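Side-chain contacts in gamma-resorcylate decarboxylase (Polaromonas, PDB 4QRO), which probably catalyses the metal-dependent, non-oxidative decarboxylation of gamma-resorcylate (2,6-dihydroxybenzoate) to resorcinol, using a manganese ion in its active site: residues A[99-104]-A[148-153]; A[125-130]-A[140-145]; A[161-166]-A[195-200]. All coordinates share one frame; numbering follows the deposited sequence.

Contact 1: A[99-104]-A[148-153]; sequences AALPMQ and WPFWET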
loop_
_atom_site.group_PDB
_atom_site.type_symbol
_atom_site.label_atom_id
_atom_site.label_comp_id
_atom_site.label_asym_id
_atom_site.label_seq_id
_atom_site.Cartn_x
_atom_site.Cartn_y
_atom_site.Cartn_z
ATOM N N ALA A 99 -1.534 21.411 -16.136
ATOM C CA ALA A 99 -0.680 21.108 -17.263
ATOM C C ALA A 99 -0.425 19.626 -17.428
ATOM O O ALA A 99 -0.086 18.934 -16.451
ATOM C CB ALA A 99 0.663 21.812 -17.070
ATOM N N ALA A 100 -0.538 19.165 -18.673
ATOM C CA ALA A 100 0.116 17.954 -19.137
ATOM C C ALA A 100 1.573 18.272 -19.514
ATOM O O ALA A 100 1.867 19.290 -20.181
ATOM C CB ALA A 100 -0.654 17.380 -20.331
ATOM N N LEU A 101 2.502 17.428 -19.079
ATOM C CA LEU A 101 3.928 17.698 -19.279
ATOM C C LEU A 101 4.717 16.535 -19.892
ATOM O O LEU A 101 4.517 15.363 -19.531
ATOM C CB LEU A 101 4.610 18.090 -17.974
ATOM C CG LEU A 101 4.089 19.297 -17.227
ATOM C CD1 LEU A 101 4.791 19.346 -15.876
ATOM C CD2 LEU A 101 4.302 20.587 -18.033
ATOM N N PRO A 102 5.633 16.857 -20.821
ATOM C CA PRO A 102 6.448 15.834 -21.431
ATOM C C PRO A 102 7.653 15.573 -20.556
ATOM O O PRO A 102 8.737 16.074 -20.828
ATOM C CB PRO A 102 6.848 16.476 -22.774
ATOM C CG PRO A 102 6.939 17.934 -22.463
ATOM C CD PRO A 102 5.831 18.176 -21.473
ATOM N N MET A 103 7.447 14.789 -19.495
ATOM C CA MET A 103 8.475 14.571 -18.486
ATOM C C MET A 103 9.630 13.708 -19.003
ATOM O O MET A 103 10.661 13.568 -18.344
ATOM C CB MET A 103 7.852 13.959 -17.241
ATOM C CG MET A 103 6.836 14.872 -16.574
ATOM S SD MET A 103 7.503 16.328 -15.769
ATOM C CE MET A 103 8.585 15.603 -14.529
ATOM N N GLN A 104 9.454 13.146 -20.194
ATOM C CA GLN A 104 10.542 12.514 -20.939
ATOM C C GLN A 104 11.797 13.389 -20.986
ATOM O O GLN A 104 12.915 12.907 -20.890
ATOM C CB GLN A 104 10.076 12.207 -22.374
ATOM C CG GLN A 104 9.093 11.028 -22.458
ATOM C CD GLN A 104 7.629 11.368 -22.147
ATOM O OE1 GLN A 104 7.271 12.527 -21.928
ATOM N NE2 GLN A 104 6.780 10.348 -22.135
ATOM N N TRP A 148 16.100 17.481 -11.202
ATOM C CA TRP A 148 16.243 18.456 -10.112
ATOM C C TRP A 148 16.117 19.913 -10.615
ATOM O O TRP A 148 15.501 20.735 -9.955
ATOM C CB TRP A 148 17.510 18.179 -9.285
ATOM C CG TRP A 148 17.287 16.986 -8.357
ATOM C CD1 TRP A 148 16.731 15.791 -8.696
ATOM C CD2 TRP A 148 17.610 16.895 -6.958
ATOM N NE1 TRP A 148 16.693 14.952 -7.609
ATOM C CE2 TRP A 148 17.230 15.602 -6.527
ATOM C CE3 TRP A 148 18.188 17.779 -6.028
ATOM C CZ2 TRP A 148 17.410 15.158 -5.204
ATOM C CZ3 TRP A 148 18.378 17.340 -4.710
ATOM C CH2 TRP A 148 17.970 16.039 -4.311
ATOM N N PRO A 149 16.651 20.218 -11.811
ATOM C CA PRO A 149 16.369 21.549 -12.396
ATOM C C PRO A 149 14.894 21.779 -12.764
ATOM O O PRO A 149 14.413 22.905 -12.699
ATOM C CB PRO A 149 17.258 21.583 -13.655
ATOM C CG PRO A 149 18.342 20.581 -13.391
ATOM C CD PRO A 149 17.711 19.502 -12.549
ATOM N N PHE A 150 14.181 20.735 -13.172
ATOM C CA PHE A 150 12.748 20.849 -13.402
ATOM C C PHE A 150 12.029 21.215 -12.091
ATOM O O PHE A 150 11.181 22.116 -12.079
ATOM C CB PHE A 150 12.145 19.559 -14.016
ATOM C CG PHE A 150 10.649 19.471 -13.875
ATOM C CD1 PHE A 150 9.814 20.069 -14.800
ATOM C CD2 PHE A 150 10.075 18.789 -12.806
ATOM C CE1 PHE A 150 8.429 20.006 -14.670
ATOM C CE2 PHE A 150 8.692 18.742 -12.657
ATOM C CZ PHE A 150 7.867 19.353 -13.582
ATOM N N TRP A 151 12.369 20.525 -11.000
ATOM C CA TRP A 151 11.762 20.811 -9.686
ATOM C C TRP A 151 12.080 22.225 -9.217
ATOM O O TRP A 151 11.269 22.882 -8.570
ATOM C CB TRP A 151 12.213 19.764 -8.657
ATOM C CG TRP A 151 11.610 18.384 -8.926
ATOM C CD1 TRP A 151 12.281 17.226 -9.246
ATOM C CD2 TRP A 151 10.213 18.028 -8.882
ATOM N NE1 TRP A 151 11.382 16.193 -9.440
ATOM C CE2 TRP A 151 10.117 16.652 -9.196
ATOM C CE3 TRP A 151 9.041 18.739 -8.596
ATOM C CZ2 TRP A 151 8.888 15.975 -9.237
ATOM C CZ3 TRP A 151 7.814 18.071 -8.642
ATOM C CH2 TRP A 151 7.748 16.706 -8.964
ATOM N N GLU A 152 13.270 22.712 -9.544
ATOM C CA GLU A 152 13.636 24.083 -9.169
ATOM C C GLU A 152 12.661 25.058 -9.840
ATOM O O GLU A 152 12.314 26.092 -9.247
ATOM C CB GLU A 152 15.081 24.408 -9.586
ATOM C CG GLU A 152 15.535 25.838 -9.281
ATOM C CD GLU A 152 16.985 26.078 -9.687
ATOM O OE1 GLU A 152 17.491 25.365 -10.580
ATOM O OE2 GLU A 152 17.631 26.977 -9.116
ATOM N N THR A 153 12.247 24.722 -11.069
ATOM C CA THR A 153 11.277 25.511 -11.835
ATOM C C THR A 153 9.873 25.426 -11.199
ATOM O O THR A 153 9.208 26.442 -11.028
ATOM C CB THR A 153 11.266 25.092 -13.335
ATOM O OG1 THR A 153 12.549 25.374 -13.913
ATOM C CG2 THR A 153 10.229 25.835 -14.109
#
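M103 lays its thioether over one face of the buried F150 ring, the two side chains crossing at about a right angle. Its chain is bent at both chi2 and chi3, which brings SD and CE down onto the ring together. The methyl CE sits 3.9 Å from the F150 ring centroid, 22° off the normal, in a CH-pi contact displaced toward the rim at F150 CE2. SD, 4.1 Å from the same centroid, adds a Met-aromatic contact over the face. L101 approaches differently: CD1 meets the edge of F150 near the ring plane, 3.8 Å from CZ. In this amidohydrolase barrel the contact joins the loop after strand 95-97 to helix 148-157, and A109 of helix 106-118 packs against both M103 and F150. The F150 ring can extend toward the loop because its CG stands opposite the backbone N (chi1 162°). Within the helix, F150 CD2 also lies over the centre of the W151 indole. With an alanine at F150, the M103 thioether would probably lose its aromatic platform and L101 CD1 the edge it meets, opening a gap between loop and helix.

Contact 2: A[125-130]-A[140-145]; sequences ALVNGF and LYYDMA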
loop_
_atom_site.group_PDB
_atom_site.type_symbol
_atom_site.label_atom_id
_atom_site.label_comp_id
_atom_site.label_asym_id
_atom_site.label_seq_id
_atom_site.Cartn_x
_atom_site.Cartn_y
_atom_site.Cartn_z
ATOM N N ALA A 125 0.420 21.203 -12.303
ATOM C CA ALA A 125 0.650 20.168 -13.311
ATOM C C ALA A 125 0.111 18.845 -12.795
ATOM O O ALA A 125 0.075 18.630 -11.582
ATOM C CB ALA A 125 2.125 20.039 -13.579
ATOM N N LEU A 126 -0.350 17.989 -13.703
ATOM C CA LEU A 126 -0.714 16.623 -13.346
ATOM C C LEU A 126 0.036 15.672 -14.253
ATOM O O LEU A 126 0.052 15.832 -15.472
ATOM C CB LEU A 126 -2.227 16.392 -13.413
ATOM C CG LEU A 126 -2.685 14.986 -12.938
ATOM C CD1 LEU A 126 -3.993 15.039 -12.142
ATOM C CD2 LEU A 126 -2.804 14.008 -14.094
ATOM N N VAL A 127 0.674 14.684 -13.639
ATOM C CA VAL A 127 1.519 13.737 -14.345
ATOM C C VAL A 127 1.233 12.313 -13.868
ATOM O O VAL A 127 1.148 12.060 -12.672
ATOM C CB VAL A 127 3.010 14.078 -14.146
ATOM C CG1 VAL A 127 3.922 12.973 -14.678
ATOM C CG2 VAL A 127 3.334 15.432 -14.778
ATOM N N ASN A 128 1.132 11.390 -14.822
ATOM C CA ASN A 128 0.711 10.041 -14.546
ATOM C C ASN A 128 1.888 9.140 -14.279
ATOM O O ASN A 128 2.248 8.262 -15.090
ATOM C CB ASN A 128 -0.158 9.526 -15.678
ATOM C CG ASN A 128 -1.337 10.441 -15.964
ATOM O OD1 ASN A 128 -2.191 10.676 -15.094
ATOM N ND2 ASN A 128 -1.386 10.977 -17.192
ATOM N N GLY A 129 2.485 9.347 -13.115
ATOM C CA GLY A 129 3.580 8.500 -12.694
ATOM C C GLY A 129 4.775 8.584 -13.628
ATOM O O GLY A 129 5.004 9.611 -14.286
ATOM N N PHE A 130 5.534 7.491 -13.702
ATOM C CA PHE A 130 6.761 7.463 -14.490
ATOM C C PHE A 130 6.534 7.686 -15.974
ATOM O O PHE A 130 5.441 7.438 -16.515
ATOM C CB PHE A 130 7.489 6.122 -14.308
ATOM C CG PHE A 130 6.711 4.932 -14.807
ATOM C CD1 PHE A 130 6.766 4.554 -16.142
ATOM C CD2 PHE A 130 5.947 4.167 -13.933
ATOM C CE1 PHE A 130 6.041 3.467 -16.605
ATOM C CE2 PHE A 130 5.225 3.079 -14.389
ATOM C CZ PHE A 130 5.266 2.724 -15.725
ATOM N N LEU A 140 11.370 6.260 -16.241
ATOM C CA LEU A 140 11.877 7.476 -15.714
ATOM C C LEU A 140 11.029 7.917 -14.512
ATOM O O LEU A 140 9.836 8.185 -14.654
ATOM C CB LEU A 140 11.839 8.507 -16.825
ATOM C CG LEU A 140 12.766 8.215 -18.015
ATOM C CD1 LEU A 140 12.483 9.266 -19.070
ATOM C CD2 LEU A 140 14.248 8.276 -17.647
ATOM N N TYR A 141 11.656 7.917 -13.344
ATOM C CA TYR A 141 11.086 8.437 -12.122
ATOM C C TYR A 141 11.700 9.786 -11.791
ATOM O O TYR A 141 12.881 10.024 -11.997
ATOM C CB TYR A 141 11.326 7.444 -10.973
ATOM C CG TYR A 141 10.515 6.180 -11.128
ATOM C CD1 TYR A 141 10.969 5.109 -11.911
ATOM C CD2 TYR A 141 9.269 6.067 -10.523
ATOM C CE1 TYR A 141 10.186 3.959 -12.071
ATOM C CE2 TYR A 141 8.486 4.942 -10.684
ATOM C CZ TYR A 141 8.947 3.888 -11.444
ATOM O OH TYR A 141 8.149 2.767 -11.559
ATOM N N TYR A 142 10.928 10.619 -11.107
ATOM C CA TYR A 142 11.259 12.053 -10.999
ATOM C C TYR A 142 12.134 12.398 -9.784
ATOM O O TYR A 142 12.408 13.551 -9.548
ATOM C CB TYR A 142 9.983 12.900 -11.126
ATOM C CG TYR A 142 9.126 12.425 -12.286
ATOM C CD1 TYR A 142 9.693 12.189 -13.542
ATOM C CD2 TYR A 142 7.754 12.206 -12.138
ATOM C CE1 TYR A 142 8.929 11.739 -14.612
ATOM C CE2 TYR A 142 6.978 11.749 -13.202
ATOM C CZ TYR A 142 7.576 11.519 -14.448
ATOM O OH TYR A 142 6.828 11.060 -15.517
ATOM N N ASP A 143 12.606 11.379 -9.057
ATOM C CA ASP A 143 13.689 11.542 -8.096
ATOM C C ASP A 143 15.045 11.578 -8.777
ATOM O O ASP A 143 15.995 12.084 -8.188
ATOM C CB ASP A 143 13.705 10.414 -7.058
ATOM C CG ASP A 143 13.813 9.045 -7.702
ATOM O OD1 ASP A 143 12.864 8.655 -8.399
ATOM O OD2 ASP A 143 14.835 8.362 -7.512
ATOM N N MET A 144 15.142 11.035 -9.993
ATOM C CA MET A 144 16.440 10.916 -10.694
ATOM C C MET A 144 17.039 12.312 -10.904
ATOM O O MET A 144 16.305 13.274 -11.100
ATOM C CB MET A 144 16.298 10.174 -12.029
ATOM C CG MET A 144 15.829 8.721 -11.919
ATOM S SD MET A 144 15.220 8.089 -13.527
ATOM C CE MET A 144 15.111 6.325 -13.240
ATOM N N ALA A 145 18.373 12.399 -10.872
ATOM C CA ALA A 145 19.085 13.684 -10.816
ATOM C C ALA A 145 18.727 14.674 -11.932
ATOM O O ALA A 145 18.704 15.900 -11.718
ATOM C CB ALA A 145 20.591 13.430 -10.816
#
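Y142 and V127 reach toward each other from opposite directions near the C-terminal end of strand 125-128, a strand of the amidohydrolase barrel, which packs here against 140-145 of the loop leading to helix 148-157. The polar link is one hydrogen bond: Y142 OH donates to G129 O at 2.6 Å, lying in the carbonyl plane with a C=O...O angle of 146°. The carbonyl oxygen sits at the edge of the Y142 ring, and the same hydroxyl is also hydrogen-bonded to S131 OG. Positive phi at G129 suits a glycine there. Apolar contact is made by V127, whose CG1 lies 3.6 Å from Y142 CE2. The aromatic contacts belong to F130 and Y141, side by side and pointing the same way. Their rings meet obliquely, centroids 5.6 Å apart and planes at 43°. F130 CG sits between the backbone N and the carbonyl carbon, which carries its ring along beside Y141 toward the hydroxyl end. That hydroxyl is hydrogen-bonded to E192, while I175 of the second subunit packs on Y141. F130 CB itself stands over the centre of the Y141 ring, 3.9 Å from the centroid and 11° off the normal.

Contact 3: A[161-166]-A[195-200]; sequences FYLHPR and VHALRL. With MN (manganese (II) ion), chain K; 38L (2-nitrobenzene-1,3-diol), chain M.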
loop_
_atom_site.group_PDB
_atom_site.type_symbol
_atom_site.label_atom_id
_atom_site.label_comp_id
_atom_site.label_asym_id
_atom_site.label_seq_id
_atom_site.Cartn_x
_atom_site.Cartn_y
_atom_site.Cartn_z
ATOM N N PHE A 161 2.252 19.946 -7.929
ATOM C CA PHE A 161 2.458 18.887 -8.931
ATOM C C PHE A 161 1.656 17.705 -8.430
ATOM O O PHE A 161 1.914 17.243 -7.326
ATOM C CB PHE A 161 3.970 18.575 -9.004
ATOM C CG PHE A 161 4.365 17.472 -9.966
ATOM C CD1 PHE A 161 4.181 16.124 -9.634
ATOM C CD2 PHE A 161 4.994 17.769 -11.163
ATOM C CE1 PHE A 161 4.545 15.118 -10.496
ATOM C CE2 PHE A 161 5.398 16.750 -12.023
ATOM C CZ PHE A 161 5.174 15.429 -11.692
ATOM N N TYR A 162 0.708 17.238 -9.236
ATOM C CA TYR A 162 -0.197 16.133 -8.876
ATOM C C TYR A 162 0.417 14.889 -9.449
ATOM O O TYR A 162 0.509 14.741 -10.668
ATOM C CB TYR A 162 -1.586 16.373 -9.471
ATOM C CG TYR A 162 -2.725 15.644 -8.787
ATOM C CD1 TYR A 162 -2.713 14.257 -8.636
ATOM C CD2 TYR A 162 -3.843 16.352 -8.309
ATOM C CE1 TYR A 162 -3.763 13.602 -8.009
ATOM C CE2 TYR A 162 -4.896 15.707 -7.675
ATOM C CZ TYR A 162 -4.854 14.333 -7.523
ATOM O OH TYR A 162 -5.930 13.706 -6.904
ATOM N N LEU A 163 0.872 13.988 -8.575
ATOM C CA LEU A 163 1.504 12.767 -9.018
ATOM C C LEU A 163 0.383 11.730 -9.030
ATOM O O LEU A 163 -0.016 11.220 -7.987
ATOM C CB LEU A 163 2.664 12.390 -8.079
ATOM C CG LEU A 163 3.335 11.034 -8.387
ATOM C CD1 LEU A 163 4.079 11.060 -9.706
ATOM C CD2 LEU A 163 4.288 10.629 -7.259
ATOM N N HIS A 164 -0.158 11.477 -10.216
ATOM C CA HIS A 164 -1.345 10.637 -10.408
ATOM C C HIS A 164 -0.863 9.241 -10.777
ATOM O O HIS A 164 0.299 9.063 -11.197
ATOM C CB HIS A 164 -2.202 11.256 -11.541
ATOM C CG HIS A 164 -3.482 10.547 -11.832
ATOM N ND1 HIS A 164 -3.575 9.530 -12.759
ATOM C CD2 HIS A 164 -4.735 10.737 -11.353
ATOM C CE1 HIS A 164 -4.828 9.123 -12.827
ATOM N NE2 HIS A 164 -5.550 9.840 -11.989
ATOM N N PRO A 165 -1.720 8.224 -10.605
ATOM C CA PRO A 165 -1.220 6.898 -10.999
ATOM C C PRO A 165 -1.096 6.604 -12.482
ATOM O O PRO A 165 -1.635 7.323 -13.341
ATOM C CB PRO A 165 -2.269 5.928 -10.406
ATOM C CG PRO A 165 -2.945 6.701 -9.330
ATOM C CD PRO A 165 -2.964 8.125 -9.817
ATOM N N ARG A 166 -0.359 5.533 -12.747
ATOM C CA ARG A 166 -0.447 4.751 -13.973
ATOM C C ARG A 166 -0.120 3.333 -13.533
ATOM O O ARG A 166 0.343 3.102 -12.395
ATOM C CB ARG A 166 0.538 5.223 -15.064
ATOM C CG ARG A 166 2.010 5.027 -14.690
ATOM C CD ARG A 166 2.969 5.315 -15.829
ATOM N NE ARG A 166 2.727 4.446 -16.972
ATOM C CZ ARG A 166 3.196 4.657 -18.197
ATOM N NH1 ARG A 166 3.945 5.729 -18.455
ATOM N NH2 ARG A 166 2.893 3.797 -19.170
ATOM N N VAL A 195 5.044 4.270 -4.096
ATOM C CA VAL A 195 6.493 4.082 -4.190
ATOM C C VAL A 195 7.186 5.244 -4.905
ATOM O O VAL A 195 8.230 5.709 -4.457
ATOM C CB VAL A 195 6.848 2.728 -4.819
ATOM C CG1 VAL A 195 8.341 2.632 -5.071
ATOM C CG2 VAL A 195 6.412 1.618 -3.859
ATOM N N HIS A 196 6.571 5.761 -5.963
ATOM C CA HIS A 196 7.123 6.932 -6.633
ATOM C C HIS A 196 7.228 8.115 -5.649
ATOM O O HIS A 196 8.274 8.806 -5.582
ATOM C CB HIS A 196 6.268 7.266 -7.829
ATOM C CG HIS A 196 6.950 8.114 -8.858
ATOM N ND1 HIS A 196 6.602 8.061 -10.196
ATOM C CD2 HIS A 196 7.970 9.000 -8.764
ATOM C CE1 HIS A 196 7.374 8.896 -10.875
ATOM N NE2 HIS A 196 8.203 9.482 -10.026
ATOM N N ALA A 197 6.170 8.338 -4.865
ATOM C CA ALA A 197 6.153 9.457 -3.896
ATOM C C ALA A 197 7.243 9.259 -2.847
ATOM O O ALA A 197 7.945 10.200 -2.488
ATOM C CB ALA A 197 4.796 9.577 -3.242
ATOM N N LEU A 198 7.396 8.024 -2.370
ATOM C CA LEU A 198 8.463 7.711 -1.415
ATOM C C LEU A 198 9.860 7.871 -1.985
ATOM O O LEU A 198 10.763 8.305 -1.279
ATOM C CB LEU A 198 8.287 6.299 -0.851
ATOM C CG LEU A 198 7.120 6.091 0.117
ATOM C CD1 LEU A 198 6.884 4.607 0.409
ATOM C CD2 LEU A 198 7.341 6.875 1.414
ATOM N N ARG A 199 10.051 7.508 -3.250
ATOM C CA ARG A 199 11.302 7.789 -3.951
ATOM C C ARG A 199 11.621 9.291 -3.928
ATOM O O ARG A 199 12.750 9.668 -3.613
ATOM C CB ARG A 199 11.291 7.246 -5.381
ATOM C CG ARG A 199 11.310 5.727 -5.470
ATOM C CD ARG A 199 11.230 5.223 -6.912
ATOM N NE ARG A 199 12.252 5.814 -7.794
ATOM C CZ ARG A 199 13.070 5.121 -8.594
ATOM N NH1 ARG A 199 13.009 3.780 -8.670
ATOM N NH2 ARG A 199 13.953 5.772 -9.345
ATOM N N LEU A 200 10.632 10.140 -4.186
ATOM C CA LEU A 200 10.875 11.602 -4.129
ATOM C C LEU A 200 11.312 12.039 -2.716
ATOM O O LEU A 200 12.274 12.780 -2.553
ATOM C CB LEU A 200 9.629 12.378 -4.539
ATOM C CG LEU A 200 9.059 12.217 -5.952
ATOM C CD1 LEU A 200 7.826 13.094 -6.116
ATOM C CD2 LEU A 200 10.127 12.576 -6.986
HETATM MN MN MN K . -7.792 9.697 -11.708
HETATM O OAK 38L M . -7.453 7.548 -10.827
HETATM N NAG 38L M . -8.072 6.539 -11.020
HETATM O OAJ 38L M . -8.192 5.740 -10.093
HETATM C CAA 38L M . -8.643 6.305 -12.296
HETATM C CAF 38L M . -9.322 5.107 -12.494
HETATM O OAH 38L M . -10.042 4.563 -11.473
HETATM C CAE 38L M . -9.272 4.462 -13.730
HETATM C CAD 38L M . -8.587 5.038 -14.795
HETATM C CAC 38L M . -8.051 6.316 -14.655
HETATM C CAB 38L M . -8.116 6.967 -13.424
HETATM O OAI 38L M . -7.644 8.249 -13.328
#
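L163 and H196 both hold CG anti to the backbone N (chi1 175° and -160°), which sends the leucine branches and the imidazole into the space between strand 161-164 and helix 188-202. The two side chains cross at a slant. L163 CD1 lies over one face of the H196 ring, offset toward the rim, and makes a CH-pi contact 4.1 Å from its centroid. The other branch, CD2, rests against the helix itself, 3.8 Å from A197 N and 3.9 Å from H196 CB, with L200 CD1 more loosely beside it. No hydrogen bond spans the two segments; H196 NE2 is instead hydrogen-bonded to the backbone N of Y142. H164, next in the chain, carries its ring to the metal. Its NE2 binds manganese at 2.3 Å, and its ND1 donates to a lone pair of P165 O at 3.0 Å, with that oxygen tilted from the imidazole plane; together with the metal bond this probably helps to fix the ring's rotation. The inhibitor 2-nitrobenzene-1,3-diol chelates the metal through OAI and OAK, while R229 and N234 of the second subunit are hydrogen-bonded to it. E8, H10 and D287 complete the coordination. A metal held by side chains at strand ends, with helices packed behind the strands, is the arrangement of an amidohydrolase-type (beta/alpha)8 barrel active site.

In the fold
Along the chain, contact 2 is nested inside the loop closed by contact 1, and contact 3 follows both. Strands 125-128 and 161-164 are parallel neighbours in one sheet, joined by backbone hydrogen bonds from Y162 N to A125 O and from H164 N to V127 O, with helix 148-157 between them in sequence. The centres of contacts 2 and 3 are about 7 Å apart, those of 1 and 2 about 8 Å, and those of 1 and 3 about 13 Å. W151 of helix 148-157 ties contact 1 to the other two, through its NE1 hydrogen bond to Y142 O and its packing on F161. The three thus run from the helical shell to the manganese site, and contacts 2 and 3 also touch the second subunit.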